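Long-range contacts in aspartokinase (Synechocystis, PDB 3L76), which probably catalyses the ATP-dependent phosphorylation of the beta-carboxyl group of L-aspartate, and binds lysine and threonine in its ACT domains: residues I173-P178 with L228-S233; G179-D184 with A191-E196. One frame throughout, in Å; residues are numbered along the deposited sequence.

How the interactions relate
Interaction 2 is nested in the loop that interaction 1 closes: the chain leaves strand 170-175, passes from Pro-178 straight into Gly-179, and returns later as strand 228-232. The centres of the two contacts are about 12 Å apart, and they touch. Pro-178 CB lies 3.5 Å from Leu-193 CD2, and Val-230 CG1 lies 3.8 Å from Gly-179 CA. Thr-240 serves both, bonding to the backbone of Val-230 and, through its hydroxyl, to Ile-180 and Met-194. Interaction 1 sits in the kinase sheet, whereas interaction 2 reaches toward the ACT region; no residue of either belongs to the lysine or threonine pockets.

Interaction 1: I173-P178 with L228-S233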
loop_
_atom_site.group_PDB
_atom_site.type_symbol
_atom_site.label_atom_id
_atom_site.label_comp_id
_atom_site.label_asym_id
_atom_site.label_seq_id
_atom_site.Cartn_x
_atom_site.Cartn_y
_atom_site.Cartn_z
ATOM N N ILE A 173 9.435 4.405 -23.175
ATOM C CA ILE A 173 8.865 5.213 -22.096
ATOM C C ILE A 173 7.667 5.985 -22.615
ATOM O O ILE A 173 7.816 6.880 -23.446
ATOM C CB ILE A 173 9.865 6.240 -21.541
ATOM C CG1 ILE A 173 11.201 5.575 -21.201
ATOM C CG2 ILE A 173 9.272 6.945 -20.325
ATOM C CD1 ILE A 173 11.167 4.720 -19.966
ATOM N N TYR A 174 6.481 5.648 -22.116
ATOM C CA TYR A 174 5.254 6.295 -22.571
ATOM C C TYR A 174 4.832 7.424 -21.651
ATOM O O TYR A 174 4.945 7.325 -20.428
ATOM C CB TYR A 174 4.124 5.273 -22.737
ATOM C CG TYR A 174 4.355 4.331 -23.889
ATOM C CD1 TYR A 174 5.078 3.159 -23.717
ATOM C CD2 TYR A 174 3.877 4.624 -25.158
ATOM C CE1 TYR A 174 5.297 2.290 -24.769
ATOM C CE2 TYR A 174 4.095 3.761 -26.224
ATOM C CZ TYR A 174 4.803 2.593 -26.017
ATOM O OH TYR A 174 5.035 1.731 -27.058
ATOM N N THR A 175 4.343 8.499 -22.257
ATOM C CA THR A 175 4.054 9.721 -21.527
ATOM C C THR A 175 3.096 10.603 -22.317
ATOM O O THR A 175 2.728 10.269 -23.442
ATOM C CB THR A 175 5.349 10.493 -21.239
ATOM O OG1 THR A 175 5.026 11.753 -20.645
ATOM C CG2 THR A 175 6.136 10.715 -22.530
ATOM N N ASP A 176 2.678 11.716 -21.718
ATOM C CA ASP A 176 1.795 12.671 -22.390
ATOM C C ASP A 176 2.586 13.716 -23.165
ATOM O O ASP A 176 2.417 14.908 -22.960
ATOM C CB ASP A 176 0.831 13.338 -21.401
ATOM C CG ASP A 176 1.531 13.914 -20.173
ATOM O OD1 ASP A 176 2.706 13.581 -19.915
ATOM O OD2 ASP A 176 0.890 14.703 -19.451
ATOM N N VAL A 177 3.446 13.243 -24.057
ATOM C CA VAL A 177 4.331 14.088 -24.842
ATOM C C VAL A 177 4.866 13.242 -25.989
ATOM O O VAL A 177 5.237 12.086 -25.785
ATOM C CB VAL A 177 5.507 14.612 -23.988
ATOM C CG1 VAL A 177 6.796 14.614 -24.784
ATOM C CG2 VAL A 177 5.195 15.990 -23.438
ATOM N N PRO A 178 4.915 13.815 -27.197
ATOM C CA PRO A 178 5.293 13.119 -28.433
ATOM C C PRO A 178 6.761 12.696 -28.448
ATOM O O PRO A 178 7.133 11.804 -29.212
ATOM C CB PRO A 178 5.069 14.181 -29.515
ATOM C CG PRO A 178 4.281 15.266 -28.857
ATOM C CD PRO A 178 4.694 15.245 -27.430
ATOM N N LEU A 228 16.304 3.155 -26.366
ATOM C CA LEU A 228 15.221 3.813 -25.652
ATOM C C LEU A 228 14.320 4.570 -26.612
ATOM O O LEU A 228 14.760 5.009 -27.677
ATOM C CB LEU A 228 15.777 4.809 -24.643
ATOM C CG LEU A 228 15.895 4.382 -23.192
ATOM C CD1 LEU A 228 16.264 5.603 -22.363
ATOM C CD2 LEU A 228 14.585 3.772 -22.717
ATOM N N VAL A 229 13.062 4.749 -26.215
ATOM C CA VAL A 229 12.101 5.475 -27.026
ATOM C C VAL A 229 11.125 6.253 -26.157
ATOM O O VAL A 229 10.408 5.671 -25.342
ATOM C CB VAL A 229 11.264 4.525 -27.892
ATOM C CG1 VAL A 229 10.445 5.320 -28.877
ATOM C CG2 VAL A 229 12.150 3.533 -28.618
ATOM N N VAL A 230 11.098 7.568 -26.346
ATOM C CA VAL A 230 10.117 8.429 -25.698
ATOM C C VAL A 230 8.955 8.626 -26.654
ATOM O O VAL A 230 9.110 9.217 -27.717
ATOM C CB VAL A 230 10.734 9.787 -25.328
ATOM C CG1 VAL A 230 9.697 10.687 -24.669
ATOM C CG2 VAL A 230 11.914 9.569 -24.410
ATOM N N ARG A 231 7.794 8.106 -26.277
ATOM C CA ARG A 231 6.609 8.166 -27.129
ATOM C C ARG A 231 5.431 8.713 -26.342
ATOM O O ARG A 231 5.547 8.988 -25.147
ATOM C CB ARG A 231 6.265 6.779 -27.681
ATOM C CG ARG A 231 7.231 6.266 -28.735
ATOM C CD ARG A 231 7.292 4.746 -28.746
ATOM N NE ARG A 231 6.428 4.131 -29.748
ATOM C CZ ARG A 231 6.868 3.410 -30.773
ATOM N NH1 ARG A 231 8.173 3.212 -30.939
ATOM N NH2 ARG A 231 6.004 2.885 -31.633
ATOM N N SER A 232 4.298 8.875 -27.019
ATOM C CA SER A 232 3.077 9.330 -26.369
ATOM C C SER A 232 2.030 8.240 -26.382
ATOM O O SER A 232 1.961 7.457 -27.326
ATOM C CB SER A 232 2.511 10.552 -27.070
ATOM O OG SER A 232 1.225 10.836 -26.554
ATOM N N SER A 233 1.205 8.211 -25.336
ATOM C CA SER A 233 0.155 7.204 -25.181
ATOM C C SER A 233 -1.080 7.510 -26.024
ATOM O O SER A 233 -1.765 6.600 -26.481
ATOM C CB SER A 233 -0.253 7.090 -23.712
ATOM O OG SER A 233 0.882 7.030 -22.870
HETATM O O HOH W 1 5.069 9.527 -30.096
#
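Ile-173 to Thr-175 and Val-230 to Ser-232 pair as neighbouring parallel strands in the mixed sheet of the amino acid kinase domain, where strand 170-175 lies between strands 3-8 and 228-232. Backbone bonds run in the staggered pattern of parallel strands. Ile-173 N donates to Val-229 O (2.7 Å), and Arg-231 N answers to Ile-173 O (3.1 Å). Further on, the bond from Thr-175 N to Arg-231 O is weak, and Ser-233 N closes the ladder on Thr-175 O at 3.2 Å. On one face of the sheet Ile-173 and Val-230 point the same way. The CG1 branch of Ile-173, anti to its own carbonyl carbon (chi1 -50°), meets Leu-228 CD2 at 4.1 Å, and helix 154-166 touches both Ile-173 and Leu-228. Tyr-174 and Arg-231 occupy the other face, side by side and pointing alike. Arg-231 CB approaches Tyr-174 CE2 at 4.0 Å. Arg-231 has two conformers, so the position of its guanidinium against the ring is tentative. Ser-232 O lies at the ring edge, near its plane, and Phe-8 stacks on the ring. Past the strand end, Asp-176 centres an inverse gamma turn, and Thr-175 OG1 bonds to the anti lone pair of Asp-176 OD1. The turn brings Pro-178 alongside Ser-232, where a water donates to Pro-178 O and accepts from Ser-232 N (3.2 Å). Ser-233 OG, whose strongest partner is Ser-12 OG, rests on Tyr-174 CB. In relatives of this family the loop after this strand contributes to nucleotide binding. Here main-chain bonds fix the strand register, and where segment 173-178 turns away the water adds a polar link to the direct contact of Pro-178 with Ser-232.

Interaction 2: G179-D184 with A191-E196; sequences GILTTD and AQLMAE
Ile-180 and Met-194 share one of three hydrogen bonds that join segments 179-184 and 191-196: Met-194 N donates to Ile-180 O at 2.8 Å, almost straight on to the carbonyl. Thr-182 N donates to Gln-192 O (3.0 Å), and Gln-192 N returns a bond to Thr-182 OG1 (3.0 Å). That hydroxyl sits between its own backbone N and carbonyl carbon (chi1 47°), and it also bonds His-585 NE2, so two partners grip it. Leu-181 CA makes a C-H...O contact with Gln-192 O.

The touching parts, 179-183 and 191-194, run 137° apart end to end and are bridged once, at Leu-181 and Leu-193, within the long excursion that links strands 170-175 and 196-198 of the amino acid kinase domain. The excursion also abuts the C-terminal half of the chain: Thr-183 OG1 bonds to Val-438 O, and the Thr-183 side chain touches helix 577-587 of the last ACT domain.

Apolar contacts flank the bridge. Leu-181 CD2 comes to 3.6 Å from Leu-193 CA and also faces Leu-193 CD1, while Leu-193 CD1 reaches back over the backbone of Gly-179 (C, 3.6 Å). Met-194, extended beyond CG, crosses Ile-180: its SD is 3.9 Å from Ile-180 CG2, and its CE ends beside Thr-182 CA (3.5 Å). At the far end, Ala-191 CB points toward residues 179-184 and meets Thr-183 CG2 at 4.0 Å.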
loop_
_atom_site.group_PDB
_atom_site.type_symbol
_atom_site.label_atom_id
_atom_site.label_comp_id
_atom_site.label_asym_id
_atom_site.label_seq_id
_atom_site.Cartn_x
_atom_site.Cartn_y
_atom_site.Cartn_z
ATOM N N GLY A 179 7.579 13.340 -27.619
ATOM C CA GLY A 179 8.995 13.034 -27.540
ATOM C C GLY A 179 9.793 14.230 -27.066
ATOM O O GLY A 179 9.299 15.049 -26.290
ATOM N N ILE A 180 11.033 14.333 -27.536
ATOM C CA ILE A 180 11.913 15.432 -27.163
ATOM C C ILE A 180 11.947 16.495 -28.254
ATOM O O ILE A 180 12.169 16.186 -29.425
ATOM C CB ILE A 180 13.336 14.940 -26.929
ATOM C CG1 ILE A 180 13.326 13.682 -26.067
ATOM C CG2 ILE A 180 14.179 16.033 -26.287
ATOM C CD1 ILE A 180 12.745 13.891 -24.688
ATOM N N LEU A 181 11.730 17.748 -27.868
ATOM C CA LEU A 181 11.804 18.853 -28.823
ATOM C C LEU A 181 13.204 19.471 -28.883
ATOM O O LEU A 181 14.019 19.258 -27.991
ATOM C CB LEU A 181 10.758 19.915 -28.490
ATOM C CG LEU A 181 9.324 19.373 -28.482
ATOM C CD1 LEU A 181 8.327 20.367 -27.892
ATOM C CD2 LEU A 181 8.918 18.973 -29.879
ATOM N N THR A 182 13.476 20.221 -29.951
ATOM C CA THR A 182 14.766 20.886 -30.143
ATOM C C THR A 182 14.985 22.010 -29.143
ATOM O O THR A 182 16.124 22.390 -28.855
ATOM C CB THR A 182 14.906 21.471 -31.552
ATOM O OG1 THR A 182 13.712 22.186 -31.892
ATOM C CG2 THR A 182 15.152 20.369 -32.562
ATOM N N THR A 183 13.888 22.550 -28.628
ATOM C CA THR A 183 13.977 23.543 -27.569
ATOM C C THR A 183 12.618 23.768 -26.920
ATOM O O THR A 183 11.660 23.049 -27.205
ATOM C CB THR A 183 14.561 24.875 -28.073
ATOM O OG1 THR A 183 14.974 25.658 -26.954
ATOM C CG2 THR A 183 13.532 25.645 -28.875
ATOM N N ASP A 184 12.554 24.756 -26.034
ATOM C CA ASP A 184 11.331 25.081 -25.314
ATOM C C ASP A 184 10.344 25.811 -26.208
ATOM O O ASP A 184 10.549 26.978 -26.533
ATOM C CB ASP A 184 11.656 25.943 -24.097
ATOM C CG ASP A 184 10.415 26.419 -23.369
ATOM O OD1 ASP A 184 10.540 27.288 -22.482
ATOM O OD2 ASP A 184 9.317 25.929 -23.682
ATOM N N ALA A 191 10.014 25.050 -32.666
ATOM C CA ALA A 191 10.659 23.872 -32.096
ATOM C C ALA A 191 10.122 22.610 -32.753
ATOM O O ALA A 191 8.910 22.415 -32.841
ATOM C CB ALA A 191 10.446 23.818 -30.600
ATOM N N GLN A 192 11.041 21.768 -33.210
ATOM C CA GLN A 192 10.710 20.570 -33.968
ATOM C C GLN A 192 10.867 19.326 -33.090
ATOM O O GLN A 192 11.658 19.330 -32.143
ATOM C CB GLN A 192 11.626 20.484 -35.192
ATOM C CG GLN A 192 11.184 19.501 -36.260
ATOM C CD GLN A 192 12.106 19.527 -37.463
ATOM O OE1 GLN A 192 13.274 19.903 -37.349
ATOM N NE2 GLN A 192 11.588 19.133 -38.622
ATOM N N LEU A 193 10.115 18.270 -33.401
ATOM C CA LEU A 193 10.203 17.020 -32.649
ATOM C C LEU A 193 11.401 16.212 -33.126
ATOM O O LEU A 193 11.537 15.935 -34.311
ATOM C CB LEU A 193 8.911 16.201 -32.768
ATOM C CG LEU A 193 8.756 14.916 -31.944
ATOM C CD1 LEU A 193 9.055 15.135 -30.473
ATOM C CD2 LEU A 193 7.345 14.378 -32.108
ATOM N N MET A 194 12.279 15.851 -32.195
ATOM C CA MET A 194 13.465 15.085 -32.542
ATOM C C MET A 194 13.077 13.666 -32.887
ATOM O O MET A 194 12.282 13.035 -32.181
ATOM C CB MET A 194 14.449 15.047 -31.377
ATOM C CG MET A 194 14.946 16.396 -30.913
ATOM S SD MET A 194 16.192 16.230 -29.627
ATOM C CE MET A 194 16.549 17.950 -29.271
ATOM N N ALA A 195 13.644 13.155 -33.971
ATOM C CA ALA A 195 13.488 11.734 -34.269
ATOM C C ALA A 195 14.465 10.934 -33.409
ATOM O O ALA A 195 14.092 9.950 -32.770
ATOM C CB ALA A 195 13.731 11.465 -35.745
ATOM N N GLU A 196 15.714 11.392 -33.396
ATOM C CA GLU A 196 16.795 10.723 -32.691
ATOM C C GLU A 196 17.544 11.694 -31.811
ATOM O O GLU A 196 17.693 12.861 -32.150
ATOM C CB GLU A 196 17.798 10.121 -33.680
ATOM C CG GLU A 196 17.446 8.729 -34.168
ATOM C CD GLU A 196 18.621 8.037 -34.828
ATOM O OE1 GLU A 196 19.715 8.642 -34.865
ATOM O OE2 GLU A 196 18.451 6.889 -35.301
#